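Local coordinates for trypanothione-dependent glyoxalase I (Leishmania major, PDB 2C21), which is a dimeric, nickel-binding member of the glyoxalase/bleomycin resistance protein/dioxygenase superfamily, at residues D94-K97 / P101-Y104; S108-F113 / K128-K133. All blocks are in the same frame, centred on the assembly; numbering follows the deposited sequence. Where two conformers were deposited one is given.

Interaction 1. Residues D94-K97 / P101-Y104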
ATOM      1  N   ASP A  94      -0.152  12.938  20.304  1.00 40.31           N
ATOM      2  CA  ASP A  94      -1.283  12.082  20.661  1.00 40.96           C
ATOM      3  C   ASP A  94      -0.908  10.599  20.706  1.00 41.22           C
ATOM      4  O   ASP A  94      -1.317   9.877  21.616  1.00 41.26           O
ATOM      5  CB  ASP A  94      -2.437  12.255  19.677  1.00 41.32           C
ATOM      6  CG  ASP A  94      -3.725  11.637  20.190  1.00 41.82           C
ATOM      7  OD1 ASP A  94      -4.138  11.995  21.312  1.00 40.42           O
ATOM      8  OD2 ASP A  94      -4.314  10.793  19.483  1.00 41.95           O
ATOM      9  N   MET A  95      -0.132  10.159  19.718  1.00 40.92           N
ATOM     10  CA  MET A  95       0.334   8.775  19.660  1.00 41.28           C
ATOM     11  C   MET A  95       1.191   8.420  20.875  1.00 41.17           C
ATOM     12  O   MET A  95       0.908   7.447  21.591  1.00 41.41           O
ATOM     13  CB  MET A  95       1.160   8.562  18.386  0.50 41.09           C
ATOM     14  CG  MET A  95       0.373   8.662  17.090  0.50 41.35           C
ATOM     15  SD  MET A  95       0.093   7.032  16.364  0.50 41.09           S
ATOM     16  CE  MET A  95      -0.794   7.488  14.878  0.50 41.43           C
ATOM     17  N   ARG A  96       2.216   9.234  21.123  1.00 41.10           N
ATOM     18  CA  ARG A  96       3.118   8.994  22.250  1.00 41.28           C
ATOM     19  C   ARG A  96       2.349   8.904  23.585  1.00 40.92           C
ATOM     20  O   ARG A  96       2.737   8.135  24.471  1.00 40.74           O
ATOM     21  CB  ARG A  96       4.172  10.106  22.315  0.50 41.42           C
ATOM     22  CG  ARG A  96       5.427   9.760  23.109  0.50 41.74           C
ATOM     23  CD  ARG A  96       6.279  11.003  23.377  0.50 42.13           C
ATOM     24  NE  ARG A  96       6.641  11.716  22.151  0.50 42.31           N
ATOM     25  CZ  ARG A  96       7.606  11.345  21.308  0.50 42.83           C
ATOM     26  NH1 ARG A  96       8.330  10.249  21.526  0.50 43.27           N
ATOM     27  NH2 ARG A  96       7.847  12.070  20.224  0.50 42.76           N
ATOM     28  N   LYS A  97       1.263   9.672  23.713  1.00 40.21           N
ATOM     29  CA  LYS A  97       0.377   9.576  24.888  1.00 40.42           C
ATOM     30  C   LYS A  97      -0.202   8.166  25.079  1.00 40.17           C
ATOM     31  O   LYS A  97      -0.374   7.703  26.207  1.00 40.14           O
ATOM     32  CB  LYS A  97      -0.763  10.608  24.801  1.00 40.37           C
ATOM     33  CG  LYS A  97      -1.705  10.633  26.012  1.00 40.50           C
ATOM     34  CD  LYS A  97      -2.489  11.942  26.115  1.00 41.01           C
ATOM     35  CE  LYS A  97      -3.390  11.956  27.368  1.00 41.73           C
ATOM     36  NZ  LYS A  97      -3.625  13.316  27.968  1.00 42.24           N
ATOM     37  N   PRO A 101       4.932   3.314  19.691  1.00 39.09           N
ATOM     38  CA  PRO A 101       6.353   3.580  19.443  1.00 39.22           C
ATOM     39  C   PRO A 101       6.576   4.611  18.337  1.00 39.53           C
ATOM     40  O   PRO A 101       5.994   4.492  17.253  1.00 39.36           O
ATOM     41  CB  PRO A 101       6.904   2.209  19.033  1.00 39.37           C
ATOM     42  CG  PRO A 101       5.915   1.218  19.565  1.00 38.77           C
ATOM     43  CD  PRO A 101       4.597   1.895  19.477  1.00 39.22           C
ATOM     44  N   ILE A 102       7.401   5.619  18.623  1.00 39.52           N
ATOM     45  CA  ILE A 102       7.738   6.658  17.651  1.00 39.97           C
ATOM     46  C   ILE A 102       9.170   6.403  17.183  1.00 40.66           C
ATOM     47  O   ILE A 102      10.114   6.614  17.931  1.00 40.38           O
ATOM     48  CB  ILE A 102       7.630   8.090  18.269  1.00 40.22           C
ATOM     49  CG1 ILE A 102       6.306   8.273  19.034  1.00 40.43           C
ATOM     50  CG2 ILE A 102       7.775   9.163  17.186  1.00 40.15           C
ATOM     51  CD1 ILE A 102       5.057   7.967  18.217  1.00 40.81           C
ATOM     52  N   ASP A 103       9.329   5.933  15.949  1.00 41.61           N
ATOM     53  CA  ASP A 103      10.653   5.549  15.438  1.00 42.37           C
ATOM     54  C   ASP A 103      11.465   6.770  14.993  1.00 42.61           C
ATOM     55  O   ASP A 103      12.682   6.822  15.190  1.00 42.85           O
ATOM     56  CB  ASP A 103      10.504   4.544  14.291  1.00 42.79           C
ATOM     57  CG  ASP A 103      11.839   4.096  13.732  1.00 44.72           C
ATOM     58  OD1 ASP A 103      12.558   3.337  14.411  1.00 47.56           O
ATOM     59  OD2 ASP A 103      12.169   4.507  12.603  1.00 48.00           O
ATOM     60  N   TYR A 104      10.782   7.759  14.422  1.00 42.96           N
ATOM     61  CA  TYR A 104      11.426   8.972  13.922  1.00 43.08           C
ATOM     62  C   TYR A 104      10.447  10.143  13.932  1.00 43.17           C
ATOM     63  O   TYR A 104       9.263   9.964  13.673  1.00 42.75           O
ATOM     64  CB  TYR A 104      11.931   8.738  12.493  1.00 43.31           C
ATOM     65  CG  TYR A 104      12.485   9.971  11.808  1.00 43.82           C
ATOM     66  CD1 TYR A 104      13.764  10.446  12.109  1.00 43.91           C
ATOM     67  CD2 TYR A 104      11.740  10.654  10.848  1.00 44.32           C
ATOM     68  CE1 TYR A 104      14.283  11.574  11.476  1.00 44.70           C
ATOM     69  CE2 TYR A 104      12.246  11.793  10.218  1.00 44.22           C
ATOM     70  CZ  TYR A 104      13.518  12.240  10.529  1.00 44.95           C
ATOM     71  OH  TYR A 104      14.018  13.358   9.900  1.00 44.58           O
TER

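Interaction 2. Residues S108-F113 / K128-K133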
ATOM      1  N   SER A 108      10.942  19.760  11.899  1.00 43.53           N
ATOM      2  CA  SER A 108      10.153  20.680  11.070  1.00 43.20           C
ATOM      3  C   SER A 108       8.645  20.410  11.113  1.00 42.81           C
ATOM      4  O   SER A 108       7.849  21.337  10.934  1.00 42.60           O
ATOM      5  CB  SER A 108      10.657  20.665   9.618  1.00 43.20           C
ATOM      6  OG  SER A 108      10.185  19.544   8.896  1.00 43.24           O
ATOM      7  N   GLY A 109       8.264  19.153  11.357  1.00 42.32           N
ATOM      8  CA  GLY A 109       6.859  18.731  11.351  1.00 41.88           C
ATOM      9  C   GLY A 109       6.420  18.146  10.018  1.00 41.70           C
ATOM     10  O   GLY A 109       5.231  17.917   9.802  1.00 42.17           O
ATOM     11  N   PHE A 110       7.371  17.887   9.122  1.00 40.93           N
ATOM     12  CA  PHE A 110       7.058  17.352   7.798  1.00 40.67           C
ATOM     13  C   PHE A 110       6.782  15.845   7.833  1.00 40.19           C
ATOM     14  O   PHE A 110       5.894  15.343   7.131  1.00 39.79           O
ATOM     15  CB  PHE A 110       8.205  17.651   6.815  1.00 40.70           C
ATOM     16  CG  PHE A 110       8.082  16.931   5.500  1.00 41.05           C
ATOM     17  CD1 PHE A 110       7.041  17.223   4.630  1.00 41.16           C
ATOM     18  CD2 PHE A 110       8.990  15.938   5.143  1.00 42.21           C
ATOM     19  CE1 PHE A 110       6.914  16.550   3.421  1.00 41.31           C
ATOM     20  CE2 PHE A 110       8.872  15.264   3.929  1.00 40.83           C
ATOM     21  CZ  PHE A 110       7.833  15.570   3.071  1.00 40.91           C
ATOM     22  N   MET A 111       7.537  15.129   8.661  1.00 40.04           N
ATOM     23  CA  MET A 111       7.604  13.670   8.578  1.00 39.88           C
ATOM     24  C   MET A 111       7.831  13.013   9.935  1.00 39.00           C
ATOM     25  O   MET A 111       8.566  13.523  10.773  1.00 38.43           O
ATOM     26  CB  MET A 111       8.736  13.293   7.622  1.00 40.62           C
ATOM     27  CG  MET A 111       9.260  11.865   7.720  1.00 43.64           C
ATOM     28  SD  MET A 111      10.574  11.539   6.510  1.00 49.40           S
ATOM     29  CE  MET A 111      11.521  13.056   6.554  1.00 48.25           C
ATOM     30  N   ALA A 112       7.192  11.863  10.140  1.00 38.40           N
ATOM     31  CA  ALA A 112       7.470  11.023  11.297  1.00 37.88           C
ATOM     32  C   ALA A 112       7.220   9.586  10.925  1.00 37.78           C
ATOM     33  O   ALA A 112       6.530   9.304   9.944  1.00 37.09           O
ATOM     34  CB  ALA A 112       6.608  11.426  12.489  1.00 38.25           C
ATOM     35  N   PHE A 113       7.812   8.682  11.692  1.00 37.72           N
ATOM     36  CA  PHE A 113       7.542   7.263  11.547  1.00 37.76           C
ATOM     37  C   PHE A 113       7.061   6.719  12.876  1.00 37.44           C
ATOM     38  O   PHE A 113       7.698   6.937  13.905  1.00 36.87           O
ATOM     39  CB  PHE A 113       8.791   6.503  11.098  1.00 37.93           C
ATOM     40  CG  PHE A 113       8.979   6.474   9.616  1.00 38.78           C
ATOM     41  CD1 PHE A 113       9.776   7.417   8.984  1.00 40.41           C
ATOM     42  CD2 PHE A 113       8.355   5.495   8.842  1.00 41.59           C
ATOM     43  CE1 PHE A 113       9.949   7.391   7.606  1.00 40.76           C
ATOM     44  CE2 PHE A 113       8.532   5.460   7.449  1.00 41.36           C
ATOM     45  CZ  PHE A 113       9.327   6.411   6.838  1.00 40.01           C
ATOM     46  N   LYS A 128       0.084  18.819   2.825  1.00 38.71           N
ATOM     47  CA  LYS A 128       0.238  20.074   2.109  1.00 39.51           C
ATOM     48  C   LYS A 128       1.655  20.154   1.540  1.00 39.46           C
ATOM     49  O   LYS A 128       1.842  20.219   0.314  1.00 39.60           O
ATOM     50  CB  LYS A 128      -0.064  21.262   3.042  1.00 39.56           C
ATOM     51  CG  LYS A 128      -0.168  22.620   2.374  1.00 41.70           C
ATOM     52  CD  LYS A 128      -0.484  23.702   3.412  1.00 42.75           C
ATOM     53  CE  LYS A 128      -0.456  25.112   2.822  1.00 44.96           C
ATOM     54  NZ  LYS A 128       0.909  25.512   2.356  1.00 46.91           N
ATOM     55  N   THR A 129       2.641  20.098   2.434  1.00 39.26           N
ATOM     56  CA  THR A 129       4.049  20.220   2.068  1.00 38.75           C
ATOM     57  C   THR A 129       4.446  19.125   1.079  1.00 38.66           C
ATOM     58  O   THR A 129       5.103  19.390   0.081  1.00 38.55           O
ATOM     59  CB  THR A 129       4.959  20.153   3.326  1.00 38.55           C
ATOM     60  OG1 THR A 129       4.519  21.109   4.295  1.00 38.56           O
ATOM     61  CG2 THR A 129       6.405  20.441   2.969  1.00 38.32           C
ATOM     62  N   MET A 130       4.022  17.896   1.344  1.00 38.78           N
ATOM     63  CA  MET A 130       4.330  16.773   0.450  1.00 38.54           C
ATOM     64  C   MET A 130       3.853  17.028  -0.985  1.00 38.37           C
ATOM     65  O   MET A 130       4.571  16.735  -1.942  1.00 37.63           O
ATOM     66  CB  MET A 130       3.726  15.473   0.990  1.00 38.49           C
ATOM     67  CG  MET A 130       4.012  14.237   0.140  1.00 38.98           C
ATOM     68  SD  MET A 130       5.746  13.772   0.083  1.00 39.76           S
ATOM     69  CE  MET A 130       5.620  12.067  -0.490  1.00 41.03           C
ATOM     70  N   MET A 131       2.646  17.571  -1.128  1.00 37.94           N
ATOM     71  CA  MET A 131       2.064  17.779  -2.453  1.00 38.46           C
ATOM     72  C   MET A 131       2.687  18.976  -3.190  1.00 38.44           C
ATOM     73  O   MET A 131       2.840  18.949  -4.421  1.00 38.44           O
ATOM     74  CB  MET A 131       0.535  17.944  -2.349  1.00 38.99           C
ATOM     75  CG  MET A 131      -0.233  16.689  -1.903  1.00 39.27           C
ATOM     76  SD  MET A 131       0.208  15.178  -2.783  1.00 42.53           S
ATOM     77  CE  MET A 131       1.140  14.327  -1.529  1.00 42.27           C
ATOM     78  N   GLU A 132       3.039  20.021  -2.443  1.00 38.00           N
ATOM     79  CA  GLU A 132       3.772  21.149  -3.015  1.00 38.01           C
ATOM     80  C   GLU A 132       5.083  20.642  -3.619  1.00 38.03           C
ATOM     81  O   GLU A 132       5.414  20.964  -4.764  1.00 37.50           O
ATOM     82  CB  GLU A 132       4.077  22.218  -1.952  1.00 38.02           C
ATOM     83  CG  GLU A 132       2.876  23.007  -1.468  1.00 37.88           C
ATOM     84  CD  GLU A 132       3.223  24.027  -0.391  0.50 36.56           C
ATOM     85  OE1 GLU A 132       4.428  24.280  -0.149  0.50 35.83           O
ATOM     86  OE2 GLU A 132       2.279  24.569   0.224  0.50 34.79           O
ATOM     87  N   LYS A 133       5.812  19.843  -2.840  1.00 38.51           N
ATOM     88  CA  LYS A 133       7.090  19.262  -3.278  1.00 38.71           C
ATOM     89  C   LYS A 133       6.893  18.336  -4.467  1.00 38.32           C
ATOM     90  O   LYS A 133       7.611  18.428  -5.442  1.00 38.30           O
ATOM     91  CB  LYS A 133       7.771  18.505  -2.126  1.00 38.94           C
ATOM     92  CG  LYS A 133       9.145  17.905  -2.460  1.00 40.35           C
ATOM     93  CD  LYS A 133      10.033  18.930  -3.162  1.00 42.59           C
ATOM     94  CE  LYS A 133      11.528  18.681  -2.966  1.00 43.71           C
ATOM     95  NZ  LYS A 133      12.299  19.928  -3.253  1.00 42.81           N
TER

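Interaction 1. Residues D94-K97 / P101-Y104
I102 at the start of strand 102-105 packs against M95 and R96 in the last turns of helix 88-97, a largely hydrophobic helix-to-strand contact with an arginine laid over the isoleucine. I102 CD1 reaches the helix at M95 CB, 3.9 Å away, while I102 CG1 lies 3.8 Å from NH1 of R96. I102 CG1 stands anti to its own carbonyl carbon (chi1 -48°), which sends the longer branch toward the helix. A beta-branched residue suits this place, holding the strand backbone extended while offering a hydrocarbon arm to the helix.

In one of its two modelled conformers, R96 lays one guanidinium face over that arm: I102 CG1 sits 3.7 Å above the R96 plane, offset toward the rim, and the two side chains cross at about a right angle. NH2 of this group forms a salt bridge with E105, though the arginine is probably mobile. M95 contributes mainly CB, its sulfur turning aside in one of two conformers; the side chain also touches L30 and V100. Beyond I102, D103 and Y104 both face F113, forming a classic beta bulge. The order strand 78-85, helix 88-97, strands 102-105, 111-115 and 121-126 is the beta-alpha-beta-beta-beta module of the glyoxalase superfamily fold.

Interaction 2. Residues S108-F113 / K128-K133
A Met-aromatic contact joins the turn ahead of strand 111-115 to the C-terminal helix 127-141, with the ring of F110 meeting T129 and M130. The sulfur of M130 lies at the ring's edge, 5.3 Å from the F110 centroid and 78° off the normal, with M130 SD 4.1 Å from F110 CZ. The backbone N of M130 also comes to the edge, near the ring plane, 3.8 Å from F110 CE1. T129 gives its methyl: T129 CG2 approaches F110 CD1 obliquely at 3.7 Å. With CG anti to the backbone N (chi1 170°), the F110 ring extends to the helix although F110 CA is 7.1 Å from T129 CA, a span that suits a large aromatic side chain.

The turn bearing the ring is shaped by an ST turn, in which S108 OG accepts from F110 N at 3.3 Å, and by D106, which accepts from G109 N. G109 has a positive phi of 95°, easily adopted without a side chain. On the helix, NZ of K128 bridges to OE2 of E132 at 2.7 Å, one turn on. M130 also packs on L125 of strand 121-126 and on R36 of the second subunit, so M130 is held between that strand and the partner chain.

In the fold
Interactions 1 and 2 have centres 17 Å apart and meet through neighbouring antiparallel strands, 102-105 and 111-115. Y104 O lies 2.8 Å from F113 N, and D103 N lies 2.8 Å from F113 O, both probable hydrogen bonds. Interaction 1 joins helix 88-97 to 102-105, an edge strand of this sheet within the chain; interaction 2 joins the other end of the hairpin to the C-terminal helix. Interaction 2 lies close to a metal: the M130 side chain is about 6 Å from a nickel ion. In the same segment as F110, F113 stacks edge-to-face with H80 and touches E123; H80 and E123 are nickel ligands.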